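Local coordinates for protein hypothetical methylmalonyl-CoA decarboxylase alpha subunit (Sulfolobus tokodaii, PDB 1X0U) that is of unknown function but, by name and family, is a putative carboxyl transferase subunit of the ClpP/crotonase clan, built on two similar mixed sheets and assembled from six copies, at residues G38-R43 with D237-A242; F69-Q74 with R139-A144; I341-A346 with I384-K389. One frame throughout, in Å; residues are numbered along the deposited sequence.

Contact 3 is fully buried, whereas contacts 1 and 2 are only partly so; contacts 1 and 3 lie on opposite sides of the chain's centre, about 35 Å apart between centres. Contacts 1 and 2 are made by loops and helix starts around the sheet holding strands 81-88 and 234-236, contact 3 by helices of the second sheet. Their chemistry follows their place. Contact 1 brings a carboxylate from the first turn of a helix to the backbone N-H of a loop; contact 2 presses aliphatic carbons of two loops together; contact 3 packs two helices through a methyl-on-imidazole contact. Contacts 2 and 3 also touch a second subunit, and contact 1 touches none in the assembly.

Contact 1: G38-R43 with D237-A242; sequences GKLTAR and DSEQEA
K39 and E239 are the nearest backbone points, their CA atoms 7.3 Å apart, where an extended link meets the first turn of a helix. G38 closes the preceding helix in a Schellman motif, K39 to T41 run out extended, and T41 is the N-cap of helix 42-49. In the other segment, S238 is the N-cap of helix 239-252: its OG accepts from E241 N at 3.1 Å, while D237 N reaches E241 OE2. The gap between the backbones is crossed by E239, extended beyond CG. Its OE1 takes the N-H of L40, with L40 N to E239 OE1 at 2.8 Å and an N-H...O angle of 149°. The N-H arrives on the syn side, 28° out of the carboxylate plane. L40 CB then lies 3.1 Å from the same E239 OE1, the leucine and glutamate running alongside one another with their ends pointing opposite ways. E239 OE2 lies against K39, 3.3 Å from K39 CA and 3.4 Å from K39 CB. In the crotonase-like fold this ties the helix that follows strand 234-236, outermost in its sheet within the chain, to the link entering helix 42-49. E239 OE1 also forms a salt bridge with R45, and OE2 a hydrogen bond with Y196 OH, so both oxygens of this buried carboxylate are held. K39 leads its amine away from E239: bent at chi3 (66°), it reaches a salt bridge with D134 and a cation-pi contact with F100. One water accepts from E239 N at 3.0 Å and gives a weak bond to G38 O.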
loop_
_atom_site.group_PDB
_atom_site.type_symbol
_atom_site.label_atom_id
_atom_site.label_comp_id
_atom_site.label_asym_id
_atom_site.label_seq_id
_atom_site.Cartn_x
_atom_site.Cartn_y
_atom_site.Cartn_z
ATOM N N GLY A 38 -36.519 -29.035 -27.776
ATOM C CA GLY A 38 -35.571 -29.812 -27.005
ATOM C C GLY A 38 -34.880 -28.933 -25.971
ATOM O O GLY A 38 -33.908 -29.345 -25.340
ATOM N N LYS A 39 -35.392 -27.720 -25.781
ATOM C CA LYS A 39 -34.793 -26.790 -24.821
ATOM C C LYS A 39 -35.582 -26.682 -23.524
ATOM O O LYS A 39 -36.782 -26.953 -23.493
ATOM C CB LYS A 39 -34.703 -25.397 -25.436
ATOM C CG LYS A 39 -34.107 -25.358 -26.819
ATOM C CD LYS A 39 -34.300 -23.977 -27.426
ATOM C CE LYS A 39 -33.503 -22.917 -26.671
ATOM N NZ LYS A 39 -33.893 -21.557 -27.129
ATOM N N LEU A 40 -34.903 -26.274 -22.457
ATOM C CA LEU A 40 -35.551 -26.078 -21.161
ATOM C C LEU A 40 -35.802 -24.578 -21.019
ATOM O O LEU A 40 -35.241 -23.793 -21.779
ATOM C CB LEU A 40 -34.655 -26.572 -20.018
ATOM C CG LEU A 40 -34.417 -28.085 -19.931
ATOM C CD1 LEU A 40 -33.561 -28.389 -18.707
ATOM C CD2 LEU A 40 -35.742 -28.823 -19.843
ATOM N N THR A 41 -36.656 -24.178 -20.073
ATOM C CA THR A 41 -36.940 -22.758 -19.871
ATOM C C THR A 41 -35.853 -22.172 -18.981
ATOM O O THR A 41 -35.111 -22.906 -18.315
ATOM C CB THR A 41 -38.276 -22.514 -19.155
ATOM O OG1 THR A 41 -38.187 -23.044 -17.833
ATOM C CG2 THR A 41 -39.428 -23.183 -19.883
ATOM N N ALA A 42 -35.777 -20.848 -18.964
ATOM C CA ALA A 42 -34.784 -20.145 -18.170
ATOM C C ALA A 42 -34.826 -20.600 -16.722
ATOM O O ALA A 42 -33.787 -20.900 -16.134
ATOM C CB ALA A 42 -35.017 -18.631 -18.252
ATOM N N ARG A 43 -36.029 -20.677 -16.161
ATOM C CA ARG A 43 -36.182 -21.076 -14.769
ATOM C C ARG A 43 -35.923 -22.554 -14.501
ATOM O O ARG A 43 -35.423 -22.906 -13.429
ATOM C CB ARG A 43 -37.559 -20.641 -14.248
ATOM C CG ARG A 43 -37.629 -19.120 -14.011
ATOM C CD ARG A 43 -39.016 -18.636 -13.578
ATOM N NE ARG A 43 -39.066 -17.177 -13.499
ATOM C CZ ARG A 43 -38.583 -16.451 -12.494
ATOM N NH1 ARG A 43 -38.012 -17.040 -11.450
ATOM N NH2 ARG A 43 -38.660 -15.125 -12.539
ATOM N N ASP A 237 -24.000 -32.398 -25.512
ATOM C CA ASP A 237 -25.212 -32.856 -26.179
ATOM C C ASP A 237 -26.516 -32.309 -25.627
ATOM O O ASP A 237 -27.501 -32.204 -26.358
ATOM C CB ASP A 237 -25.271 -34.378 -26.139
ATOM C CG ASP A 237 -24.165 -35.013 -26.934
ATOM O OD1 ASP A 237 -23.707 -36.108 -26.543
ATOM O OD2 ASP A 237 -23.762 -34.419 -27.956
ATOM N N SER A 238 -26.541 -31.971 -24.343
ATOM C CA SER A 238 -27.774 -31.463 -23.775
ATOM C C SER A 238 -27.585 -30.366 -22.741
ATOM O O SER A 238 -26.473 -30.060 -22.313
ATOM C CB SER A 238 -28.560 -32.606 -23.147
ATOM O OG SER A 238 -27.973 -32.980 -21.919
ATOM N N GLU A 239 -28.702 -29.777 -22.340
ATOM C CA GLU A 239 -28.696 -28.723 -21.357
ATOM C C GLU A 239 -28.414 -29.279 -19.972
ATOM O O GLU A 239 -27.723 -28.637 -19.172
ATOM C CB GLU A 239 -30.026 -27.977 -21.417
ATOM C CG GLU A 239 -30.080 -27.053 -22.617
ATOM C CD GLU A 239 -31.421 -26.390 -22.806
ATOM O OE1 GLU A 239 -32.153 -26.228 -21.808
ATOM O OE2 GLU A 239 -31.730 -26.018 -23.954
ATOM N N GLN A 240 -28.935 -30.472 -19.686
ATOM C CA GLN A 240 -28.679 -31.098 -18.397
ATOM C C GLN A 240 -27.176 -31.330 -18.294
ATOM O O GLN A 240 -26.580 -31.132 -17.234
ATOM C CB GLN A 240 -29.404 -32.438 -18.270
ATOM C CG GLN A 240 -29.133 -33.153 -16.940
ATOM C CD GLN A 240 -29.735 -32.432 -15.736
ATOM O OE1 GLN A 240 -29.066 -32.218 -14.718
ATOM N NE2 GLN A 240 -31.009 -32.063 -15.844
ATOM N N GLU A 241 -26.566 -31.763 -19.401
ATOM C CA GLU A 241 -25.124 -32.002 -19.424
ATOM C C GLU A 241 -24.364 -30.678 -19.284
ATOM O O GLU A 241 -23.345 -30.606 -18.604
ATOM C CB GLU A 241 -24.716 -32.734 -20.713
ATOM C CG GLU A 241 -25.027 -34.248 -20.706
ATOM C CD GLU A 241 -24.696 -34.968 -22.023
ATOM O OE1 GLU A 241 -24.828 -36.209 -22.064
ATOM O OE2 GLU A 241 -24.310 -34.308 -23.015
ATOM N N ALA A 242 -24.867 -29.628 -19.919
ATOM C CA ALA A 242 -24.233 -28.320 -19.825
ATOM C C ALA A 242 -24.169 -27.877 -18.367
ATOM O O ALA A 242 -23.125 -27.420 -17.907
ATOM C CB ALA A 242 -25.013 -27.291 -20.644
HETATM O O HOH W 1 -31.361 -30.504 -23.564
#

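Contact 2: F69-Q74 with R139-A144; sequences FGLDKQ and RIQEGA
L71 and Q141 make the tight part of this contact, crossing at about a right angle. L71 CD2 presses on the aliphatic base of the glutamine, 3.2 Å from Q141 CB and 3.6 Å from Q141 CG; the first is shorter than a usual carbon-carbon contact, so the packing is tight here, perhaps strained. The other branch of L71 turns to the arginine, its CD1 lying 4.0 Å from R139 CD, obliquely placed to the guanidinium. F69 CB also touches the glutamine base, 3.8 Å from Q141 CG. A bend at chi2 (97°) then carries the Q141 amide away from F69 CB. Both segments are loops of the crotonase-like fold: 69-74 belongs to the connection between strands 56-57 and 81-88. Segment 139-144 leads from strand 129-133, through a short 3-10 turn, into helix 144-160. R139 is buried; its NH1 forms salt bridges with D79 and with E142 OE2, the latter at 3.0 Å with the carboxylate oxygen 32° out of the guanidinium plane, and NE bonds to S106 OG. The looser side starts at F69, whose ring comes nearest Q141 with CD1, near the carbonyl oxygen, at an oblique angle, and packs with Q141 on L447 of the second subunit. Beyond L71 the loop turns away from 139-144: K73 is exposed and pairs with D72, its NZ 3.4 Å from D72 OD2, while G70 O receives the N-H groups of K73 and Q74.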
loop_
_atom_site.group_PDB
_atom_site.type_symbol
_atom_site.label_atom_id
_atom_site.label_comp_id
_atom_site.label_asym_id
_atom_site.label_seq_id
_atom_site.Cartn_x
_atom_site.Cartn_y
_atom_site.Cartn_z
ATOM N N PHE A 69 -42.287 1.212 -30.887
ATOM C CA PHE A 69 -42.596 -0.084 -31.477
ATOM C C PHE A 69 -43.502 -0.963 -30.618
ATOM O O PHE A 69 -43.420 -2.190 -30.659
ATOM C CB PHE A 69 -41.303 -0.829 -31.829
ATOM C CG PHE A 69 -40.482 -0.143 -32.889
ATOM C CD1 PHE A 69 -39.686 0.955 -32.574
ATOM C CD2 PHE A 69 -40.534 -0.571 -34.211
ATOM C CE1 PHE A 69 -38.952 1.619 -33.563
ATOM C CE2 PHE A 69 -39.808 0.086 -35.206
ATOM C CZ PHE A 69 -39.017 1.183 -34.882
ATOM N N GLY A 70 -44.372 -0.324 -29.845
ATOM C CA GLY A 70 -45.311 -1.060 -29.020
ATOM C C GLY A 70 -44.805 -1.557 -27.685
ATOM O O GLY A 70 -45.564 -2.162 -26.926
ATOM N N LEU A 71 -43.535 -1.304 -27.384
ATOM C CA LEU A 71 -42.957 -1.755 -26.117
ATOM C C LEU A 71 -43.731 -1.231 -24.904
ATOM O O LEU A 71 -43.557 -1.721 -23.786
ATOM C CB LEU A 71 -41.485 -1.337 -26.021
ATOM C CG LEU A 71 -40.454 -2.141 -26.827
ATOM C CD1 LEU A 71 -40.236 -3.496 -26.188
ATOM C CD2 LEU A 71 -40.922 -2.294 -28.263
ATOM N N ASP A 72 -44.587 -0.236 -25.127
ATOM C CA ASP A 72 -45.392 0.324 -24.044
ATOM C C ASP A 72 -46.526 -0.634 -23.683
ATOM O O ASP A 72 -47.156 -0.501 -22.630
ATOM C CB ASP A 72 -45.975 1.682 -24.451
ATOM C CG ASP A 72 -46.771 1.615 -25.742
ATOM O OD1 ASP A 72 -47.339 2.655 -26.143
ATOM O OD2 ASP A 72 -46.830 0.532 -26.358
ATOM N N LYS A 73 -46.780 -1.596 -24.567
ATOM C CA LYS A 73 -47.824 -2.590 -24.361
ATOM C C LYS A 73 -47.214 -3.911 -23.880
ATOM O O LYS A 73 -47.755 -4.572 -22.982
ATOM C CB LYS A 73 -48.577 -2.823 -25.674
ATOM C CG LYS A 73 -48.952 -1.544 -26.403
ATOM C CD LYS A 73 -49.949 -0.707 -25.610
ATOM C CE LYS A 73 -49.916 0.755 -26.048
ATOM N NZ LYS A 73 -49.951 0.922 -27.531
ATOM N N GLN A 74 -46.089 -4.286 -24.491
ATOM C CA GLN A 74 -45.373 -5.523 -24.159
ATOM C C GLN A 74 -44.513 -5.435 -22.897
ATOM O O GLN A 74 -43.283 -5.565 -22.962
ATOM C CB GLN A 74 -44.482 -5.953 -25.332
ATOM C CG GLN A 74 -45.213 -6.659 -26.462
ATOM C CD GLN A 74 -45.799 -7.993 -26.036
ATOM O OE1 GLN A 74 -46.682 -8.053 -25.178
ATOM N NE2 GLN A 74 -45.301 -9.074 -26.631
ATOM N N ARG A 139 -32.333 -5.932 -28.685
ATOM C CA ARG A 139 -33.751 -5.689 -28.879
ATOM C C ARG A 139 -33.780 -4.520 -29.858
ATOM O O ARG A 139 -33.563 -3.370 -29.475
ATOM C CB ARG A 139 -34.446 -5.317 -27.565
ATOM C CG ARG A 139 -35.974 -5.315 -27.694
ATOM C CD ARG A 139 -36.660 -5.229 -26.359
ATOM N NE ARG A 139 -36.458 -6.426 -25.550
ATOM C CZ ARG A 139 -36.681 -6.470 -24.242
ATOM N NH1 ARG A 139 -37.105 -5.385 -23.616
ATOM N NH2 ARG A 139 -36.475 -7.588 -23.559
ATOM N N ILE A 140 -34.011 -4.830 -31.131
ATOM C CA ILE A 140 -34.032 -3.809 -32.163
ATOM C C ILE A 140 -34.979 -2.667 -31.791
ATOM O O ILE A 140 -34.652 -1.504 -32.007
ATOM C CB ILE A 140 -34.413 -4.418 -33.547
ATOM C CG1 ILE A 140 -33.394 -5.494 -33.941
ATOM C CG2 ILE A 140 -34.372 -3.342 -34.637
ATOM C CD1 ILE A 140 -33.387 -6.700 -33.043
ATOM N N GLN A 141 -36.124 -3.002 -31.199
ATOM C CA GLN A 141 -37.118 -2.003 -30.788
ATOM C C GLN A 141 -36.575 -0.884 -29.884
ATOM O O GLN A 141 -37.132 0.223 -29.851
ATOM C CB GLN A 141 -38.301 -2.681 -30.086
ATOM C CG GLN A 141 -39.043 -3.716 -30.929
ATOM C CD GLN A 141 -38.584 -5.149 -30.655
ATOM O OE1 GLN A 141 -37.397 -5.468 -30.742
ATOM N NE2 GLN A 141 -39.534 -6.017 -30.328
ATOM N N GLU A 142 -35.496 -1.162 -29.156
ATOM C CA GLU A 142 -34.911 -0.163 -28.262
ATOM C C GLU A 142 -33.712 0.572 -28.851
ATOM O O GLU A 142 -33.052 1.358 -28.177
ATOM C CB GLU A 142 -34.556 -0.811 -26.920
ATOM C CG GLU A 142 -35.794 -1.134 -26.085
ATOM C CD GLU A 142 -35.472 -1.674 -24.709
ATOM O OE1 GLU A 142 -34.576 -1.116 -24.038
ATOM O OE2 GLU A 142 -36.129 -2.646 -24.289
ATOM N N GLY A 143 -33.445 0.316 -30.127
ATOM C CA GLY A 143 -32.353 0.970 -30.825
ATOM C C GLY A 143 -31.003 1.043 -30.132
ATOM O O GLY A 143 -30.479 0.033 -29.645
ATOM N N ALA A 144 -30.446 2.252 -30.081
ATOM C CA ALA A 144 -29.132 2.489 -29.491
ATOM C C ALA A 144 -29.016 2.163 -28.001
ATOM O O ALA A 144 -27.931 1.848 -27.519
ATOM C CB ALA A 144 -28.720 3.923 -29.736
#

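Contact 3: I341-A346 with I384-K389; sequences IDIDAA and IRHGAK
I343 lays a methyl group over one face of the H386 ring. Its CG2 stands 3.7 Å from the centroid of that ring and 20° off the ring normal, a CH-pi contact shifted slightly toward the rim, with H386 CD2 and CG nearest. With CG1 beside the backbone N (chi1 -75°), CG2 is the branch laid over the ring. The CB of H386 is directed at the other helix, and the two side chains pass at a slant. One turn further on, A346 packs between the helices: its CB sits 3.6 Å from H386 O and 3.8 Å from G387 CA. The backbones come close here, A346 CA to G387 CA being 5.2 Å, with the small A346 between them. Helices 343-358 and 383-396 belong to successive beta-alpha-beta crossovers, from strand 325-332 to 363-369 and from there to 401-406. Next to H386 along its own helix, R385 turns a guanidinium face to H386 CE1, 3.5 Å above the plane; R385 NE also bonds to S229 O of the second subunit. K389, from the same helix, forms a salt bridge with D347. The ND1 of H386 is hydrogen-bonded to G382 O, which fixes the rotation of the ring. The meeting with I343 is therefore nonpolar in character: ND1 is committed to G382 O, just ahead of its helix, while a ring face serves as a packing surface for I343.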
loop_
_atom_site.group_PDB
_atom_site.type_symbol
_atom_site.label_atom_id
_atom_site.label_comp_id
_atom_site.label_asym_id
_atom_site.label_seq_id
_atom_site.Cartn_x
_atom_site.Cartn_y
_atom_site.Cartn_z
ATOM N N ILE A 341 3.703 -27.619 -32.013
ATOM C CA ILE A 341 2.840 -26.546 -31.561
ATOM C C ILE A 341 2.380 -25.761 -32.782
ATOM O O ILE A 341 3.090 -25.667 -33.790
ATOM C CB ILE A 341 3.560 -25.650 -30.517
ATOM C CG1 ILE A 341 2.973 -24.242 -30.532
ATOM C CG2 ILE A 341 5.052 -25.652 -30.774
ATOM C CD1 ILE A 341 1.592 -24.169 -30.012
ATOM N N ASP A 342 1.183 -25.200 -32.671
ATOM C CA ASP A 342 0.544 -24.484 -33.762
ATOM C C ASP A 342 -0.119 -23.174 -33.300
ATOM O O ASP A 342 -0.191 -22.914 -32.110
ATOM C CB ASP A 342 -0.500 -25.439 -34.333
ATOM C CG ASP A 342 -1.122 -24.935 -35.567
ATOM O OD1 ASP A 342 -0.363 -24.464 -36.441
ATOM O OD2 ASP A 342 -2.362 -25.025 -35.662
ATOM N N ILE A 343 -0.598 -22.363 -34.246
ATOM C CA ILE A 343 -1.278 -21.099 -33.924
ATOM C C ILE A 343 -2.471 -21.318 -32.990
ATOM O O ILE A 343 -2.593 -20.673 -31.943
ATOM C CB ILE A 343 -1.809 -20.406 -35.190
ATOM C CG1 ILE A 343 -0.657 -19.777 -35.967
ATOM C CG2 ILE A 343 -2.816 -19.333 -34.821
ATOM C CD1 ILE A 343 -1.097 -19.101 -37.258
ATOM N N ASP A 344 -3.359 -22.226 -33.385
ATOM C CA ASP A 344 -4.539 -22.532 -32.591
ATOM C C ASP A 344 -4.155 -23.055 -31.214
ATOM O O ASP A 344 -4.726 -22.655 -30.203
ATOM C CB ASP A 344 -5.401 -23.583 -33.303
ATOM C CG ASP A 344 -6.098 -23.036 -34.541
ATOM O OD1 ASP A 344 -6.743 -23.829 -35.258
ATOM O OD2 ASP A 344 -6.010 -21.825 -34.796
ATOM N N ALA A 345 -3.181 -23.958 -31.189
ATOM C CA ALA A 345 -2.721 -24.574 -29.951
ATOM C C ALA A 345 -2.052 -23.550 -29.047
ATOM O O ALA A 345 -2.252 -23.555 -27.833
ATOM C CB ALA A 345 -1.763 -25.712 -30.270
ATOM N N ALA A 346 -1.258 -22.670 -29.640
ATOM C CA ALA A 346 -0.602 -21.632 -28.858
ATOM C C ALA A 346 -1.696 -20.791 -28.179
ATOM O O ALA A 346 -1.573 -20.434 -26.998
ATOM C CB ALA A 346 0.265 -20.758 -29.765
ATOM N N ILE A 384 4.306 -16.384 -35.425
ATOM C CA ILE A 384 5.313 -15.662 -34.657
ATOM C C ILE A 384 4.688 -14.944 -33.464
ATOM O O ILE A 384 5.193 -15.043 -32.344
ATOM C CB ILE A 384 6.070 -14.639 -35.530
ATOM C CG1 ILE A 384 6.987 -15.383 -36.498
ATOM C CG2 ILE A 384 6.881 -13.692 -34.645
ATOM C CD1 ILE A 384 7.567 -14.532 -37.595
ATOM N N ARG A 385 3.593 -14.223 -33.693
ATOM C CA ARG A 385 2.953 -13.521 -32.600
ATOM C C ARG A 385 2.096 -14.441 -31.751
ATOM O O ARG A 385 2.033 -14.289 -30.530
ATOM C CB ARG A 385 2.139 -12.317 -33.111
ATOM C CG ARG A 385 1.085 -12.579 -34.184
ATOM C CD ARG A 385 0.615 -11.234 -34.737
ATOM N NE ARG A 385 -0.310 -11.358 -35.855
ATOM C CZ ARG A 385 -1.623 -11.520 -35.732
ATOM N NH1 ARG A 385 -2.187 -11.572 -34.531
ATOM N NH2 ARG A 385 -2.367 -11.649 -36.820
ATOM N N HIS A 386 1.455 -15.426 -32.371
ATOM C CA HIS A 386 0.621 -16.329 -31.585
ATOM C C HIS A 386 1.459 -17.205 -30.668
ATOM O O HIS A 386 1.171 -17.315 -29.474
ATOM C CB HIS A 386 -0.258 -17.203 -32.486
ATOM C CG HIS A 386 -1.353 -16.448 -33.167
ATOM N ND1 HIS A 386 -1.135 -15.654 -34.273
ATOM C CD2 HIS A 386 -2.675 -16.346 -32.886
ATOM C CE1 HIS A 386 -2.274 -15.099 -34.646
ATOM N NE2 HIS A 386 -3.225 -15.502 -33.821
ATOM N N GLY A 387 2.489 -17.832 -31.228
ATOM C CA GLY A 387 3.350 -18.681 -30.425
ATOM C C GLY A 387 3.946 -17.936 -29.244
ATOM O O GLY A 387 4.163 -18.514 -28.175
ATOM N N ALA A 388 4.214 -16.649 -29.419
ATOM C CA ALA A 388 4.785 -15.857 -28.334
ATOM C C ALA A 388 3.855 -15.776 -27.126
ATOM O O ALA A 388 4.305 -15.569 -26.001
ATOM C CB ALA A 388 5.121 -14.452 -28.829
ATOM N N LYS A 389 2.558 -15.959 -27.352
ATOM C CA LYS A 389 1.584 -15.878 -26.266
ATOM C C LYS A 389 1.855 -16.884 -25.146
ATOM O O LYS A 389 1.647 -16.586 -23.977
ATOM C CB LYS A 389 0.163 -16.071 -26.815
ATOM C CG LYS A 389 -0.326 -14.939 -27.725
ATOM C CD LYS A 389 -1.701 -15.245 -28.317
ATOM C CE LYS A 389 -2.174 -14.124 -29.259
ATOM N NZ LYS A 389 -3.419 -14.503 -30.006
#